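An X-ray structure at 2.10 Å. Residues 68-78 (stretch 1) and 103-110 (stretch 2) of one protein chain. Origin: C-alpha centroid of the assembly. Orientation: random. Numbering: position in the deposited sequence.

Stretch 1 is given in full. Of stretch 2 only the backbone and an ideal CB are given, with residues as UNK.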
# COMPACT_ATOMS: atom_id res chain seq x y z
N ASN A 68 -2.16 9.42 -12.16
CA ASN A 68 -3.42 9.16 -11.49
C ASN A 68 -3.30 9.21 -9.98
O ASN A 68 -4.23 9.65 -9.31
CB ASN A 68 -4.00 7.83 -11.95
CG ASN A 68 -4.78 7.96 -13.23
OD1 ASN A 68 -5.53 8.91 -13.41
ND2 ASN A 68 -4.60 7.02 -14.15
N LEU A 69 -2.17 8.76 -9.42
CA LEU A 69 -1.94 9.00 -8.00
C LEU A 69 -1.97 10.50 -7.69
O LEU A 69 -2.64 10.93 -6.75
CB LEU A 69 -0.61 8.38 -7.57
CG LEU A 69 -0.54 6.86 -7.63
CD1 LEU A 69 0.88 6.41 -7.57
CD2 LEU A 69 -1.34 6.25 -6.47
N PHE A 70 -1.27 11.31 -8.50
CA PHE A 70 -1.36 12.76 -8.38
C PHE A 70 -2.81 13.25 -8.44
O PHE A 70 -3.25 14.03 -7.58
CB PHE A 70 -0.53 13.41 -9.50
CG PHE A 70 -0.68 14.90 -9.58
CD1 PHE A 70 0.10 15.73 -8.78
CD2 PHE A 70 -1.59 15.48 -10.45
CE1 PHE A 70 -0.04 17.11 -8.85
CE2 PHE A 70 -1.73 16.86 -10.52
CZ PHE A 70 -0.96 17.67 -9.73
N LYS A 71 -3.55 12.82 -9.45
CA LYS A 71 -4.92 13.29 -9.64
C LYS A 71 -5.81 12.94 -8.44
O LYS A 71 -6.53 13.80 -7.92
CB LYS A 71 -5.48 12.71 -10.93
CG LYS A 71 -6.99 12.52 -10.95
CD LYS A 71 -7.44 12.46 -12.38
CE LYS A 71 -8.60 11.54 -12.50
NZ LYS A 71 -8.10 10.14 -12.30
N TYR A 72 -5.75 11.68 -7.96
CA TYR A 72 -6.54 11.29 -6.79
C TYR A 72 -6.12 12.08 -5.56
O TYR A 72 -6.95 12.38 -4.70
CB TYR A 72 -6.38 9.81 -6.50
CG TYR A 72 -7.35 8.90 -7.21
CD1 TYR A 72 -7.35 8.78 -8.60
CD2 TYR A 72 -8.24 8.12 -6.49
CE1 TYR A 72 -8.23 7.92 -9.24
CE2 TYR A 72 -9.11 7.26 -7.11
CZ TYR A 72 -9.10 7.17 -8.48
OH TYR A 72 -9.96 6.31 -9.11
N CYS A 73 -4.82 12.38 -5.43
CA CYS A 73 -4.36 13.13 -4.28
C CYS A 73 -4.94 14.54 -4.28
O CYS A 73 -5.40 15.04 -3.25
CB CYS A 73 -2.83 13.18 -4.27
SG CYS A 73 -2.12 13.97 -2.79
N ALA A 74 -4.89 15.20 -5.43
CA ALA A 74 -5.42 16.56 -5.52
C ALA A 74 -6.94 16.57 -5.33
O ALA A 74 -7.48 17.49 -4.73
CB ALA A 74 -5.05 17.19 -6.86
N SER A 75 -7.64 15.55 -5.82
CA SER A 75 -9.09 15.55 -5.69
C SER A 75 -9.60 14.92 -4.39
O SER A 75 -10.73 15.21 -3.99
CB SER A 75 -9.73 14.82 -6.87
OG SER A 75 -9.52 13.43 -6.73
N GLY A 76 -8.82 14.06 -3.74
CA GLY A 76 -9.31 13.36 -2.57
C GLY A 76 -10.28 12.23 -2.85
O GLY A 76 -10.97 11.77 -1.93
N LYS A 77 -10.33 11.75 -4.09
CA LYS A 77 -11.28 10.70 -4.45
C LYS A 77 -10.99 9.42 -3.66
O LYS A 77 -9.84 9.03 -3.46
CB LYS A 77 -11.20 10.43 -5.95
CG LYS A 77 -12.23 9.43 -6.51
CD LYS A 77 -12.05 9.35 -8.02
CE LYS A 77 -13.19 8.62 -8.72
NZ LYS A 77 -13.26 7.19 -8.34
N HIS A 78 -12.07 8.77 -3.23
CA HIS A 78 -12.00 7.57 -2.40
C HIS A 78 -11.65 6.36 -3.26
O HIS A 78 -12.09 6.24 -4.40
CB HIS A 78 -13.35 7.41 -1.68
CG HIS A 78 -13.74 6.00 -1.34
ND1 HIS A 78 -13.53 5.45 -0.09
CD2 HIS A 78 -14.40 5.06 -2.06
CE1 HIS A 78 -14.01 4.22 -0.07
NE2 HIS A 78 -14.54 3.96 -1.25
N UNK A 103 -10.94 1.50 1.62
CA UNK A 103 -11.33 2.88 1.92
C UNK A 103 -10.08 3.75 2.08
O UNK A 103 -9.74 4.22 3.17
CB UNK A 103 -12.19 2.94 3.18
N UNK A 104 -9.41 3.96 0.96
CA UNK A 104 -8.13 4.65 0.94
C UNK A 104 -8.27 6.02 0.30
O UNK A 104 -9.15 6.25 -0.54
CB UNK A 104 -7.08 3.82 0.19
N UNK A 105 -7.39 6.92 0.73
CA UNK A 105 -7.17 8.22 0.10
C UNK A 105 -5.68 8.35 -0.18
O UNK A 105 -4.85 7.90 0.62
CB UNK A 105 -7.67 9.37 0.98
N UNK A 106 -5.33 8.97 -1.31
CA UNK A 106 -3.93 9.27 -1.60
C UNK A 106 -3.55 10.53 -0.83
O UNK A 106 -4.03 11.62 -1.14
CB UNK A 106 -3.69 9.45 -3.10
N UNK A 107 -2.69 10.38 0.18
CA UNK A 107 -2.40 11.52 1.04
C UNK A 107 -1.15 12.28 0.62
O UNK A 107 -1.07 13.49 0.85
CB UNK A 107 -2.25 11.05 2.49
N UNK A 108 -0.17 11.59 0.03
CA UNK A 108 1.10 12.21 -0.36
C UNK A 108 1.57 11.60 -1.67
O UNK A 108 1.56 10.38 -1.82
CB UNK A 108 2.16 12.03 0.73
N UNK A 109 2.02 12.45 -2.60
CA UNK A 109 2.72 11.99 -3.79
C UNK A 109 3.99 12.83 -3.95
O UNK A 109 3.92 14.06 -4.04
CB UNK A 109 1.83 12.09 -5.03
N UNK A 110 5.13 12.16 -4.03
CA UNK A 110 6.43 12.79 -3.84
C UNK A 110 7.41 12.27 -4.88
O UNK A 110 8.23 11.38 -4.61
CB UNK A 110 6.96 12.53 -2.43

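Helix 68-75 crosses the strand of stretch 2 nearly at right angles, at 101°, with the axes 7.0 Å apart at their closest. So short a spacing leaves room for small or branched side chains between the two backbones, and the strand has to be read with that limit in mind.

Position 103 has positive phi and psi (58/69), a region that glycine, asparagine and aspartate tolerate best. Its CA-to-CB bond points sideways, yet the ideal CB lies 3.9 Å from His78 CE1, so an imidazole is within reach. A short acceptor would suit: aspartate or asparagine, with glycine possible for the backbone alone. The residue is Asp103. With chi1 in t, its carboxylate comes to the edge of the His78 ring, and His78 ND1 donates to Asp103 OD1 at 2.8 Å; the N-H...O angle of 124° makes this a weak hydrogen bond. The other oxygen, OD2, is bonded elsewhere in the structure.

At 104 the CB points away, and nothing of stretch 1 lies within 5.5 Å of it. The helix therefore sets no rule, and the extended backbone would take many residues. It is Leu104, whose contribution here is mainly backbone: its O lies 3.7 Å from His78 CA.

Position 105 points sideways, past the turn after the helix, with its ideal CB 5.0 Å from Gly76 O and 5.0 Å from Lys77 O. A beta-branched residue would fit the strand, and a polar one could also be accommodated. Ile105 takes the place, its CG1 4.3 Å from Gly76 O, a loose contact.

Position 106 is the most constrained. Its CB points toward the helix, where Cys73 CA and the CA of 106 are only 4.7 Å apart, and the ideal CB sits 3.9 Å from Cys73 N and 4.1 Å from Leu69 O. These two atoms are already paired within the helix, so the site asks for a compact, mostly apolar group: valine or alanine, or threonine if its hydroxyl finds a partner. Val106, with chi1 in t, lays both methyls against the near side of the helix. Its CG1 lies 3.7 Å from Cys73 CB, and its CG2 3.7 Å from Tyr72 CB. The backbone joins in as well: Val106 O receives a CA-H...O contact from Cys73 CA at 3.5 Å, and Val106 N donates to a water that in turn donates to Tyr72 O and Lys77 O, tying the strand to the last turn of the helix and the loop that follows.

Positions 107 and 108 both direct their CB away, with no atom of stretch 1 within 5.5 Å, so the choice is open on this side. They are Ala107 and Val108; the backbone O of Ala107 lies 3.8 Å from Cys73 SG.

At 109 the CB again points toward the helix, but at longer range, 4.7 Å from Phe70 CA and 4.8 Å from Cys73 CB. A medium apolar side chain, valine or isoleucine, would bridge that gap. Val109 does so through CG2, which reaches Leu69 O at 3.7 Å and Cys73 CB at 3.8 Å.

Position 110 is out of reach and unconstrained by stretch 1; it is Ser110.

Stretch 2 103-110: DLIVAVVS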
# COMPACT_ATOMS: atom_id res chain seq x y z
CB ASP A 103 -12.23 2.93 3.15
CG ASP A 103 -12.62 4.34 3.55
OD1 ASP A 103 -13.00 5.12 2.66
OD2 ASP A 103 -12.53 4.65 4.75
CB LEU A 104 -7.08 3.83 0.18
CG LEU A 104 -6.79 2.42 0.70
CD1 LEU A 104 -7.67 1.34 -0.00
CD2 LEU A 104 -5.29 2.08 0.60
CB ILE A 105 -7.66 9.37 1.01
CG1 ILE A 105 -9.19 9.33 1.16
CG2 ILE A 105 -7.28 10.72 0.43
CD1 ILE A 105 -9.70 10.35 2.16
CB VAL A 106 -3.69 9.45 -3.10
CG1 VAL A 106 -2.19 9.62 -3.37
CG2 VAL A 106 -4.23 8.25 -3.88
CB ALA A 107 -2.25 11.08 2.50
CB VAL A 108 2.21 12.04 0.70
CG1 VAL A 108 3.53 12.58 0.18
CG2 VAL A 108 1.86 12.72 2.00
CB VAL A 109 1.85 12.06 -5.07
CG1 VAL A 109 2.57 11.39 -6.23
CG2 VAL A 109 0.51 11.37 -4.84
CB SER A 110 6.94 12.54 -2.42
OG SER A 110 8.20 13.15 -2.22
O HOH W 1 -7.36 10.14 -2.98
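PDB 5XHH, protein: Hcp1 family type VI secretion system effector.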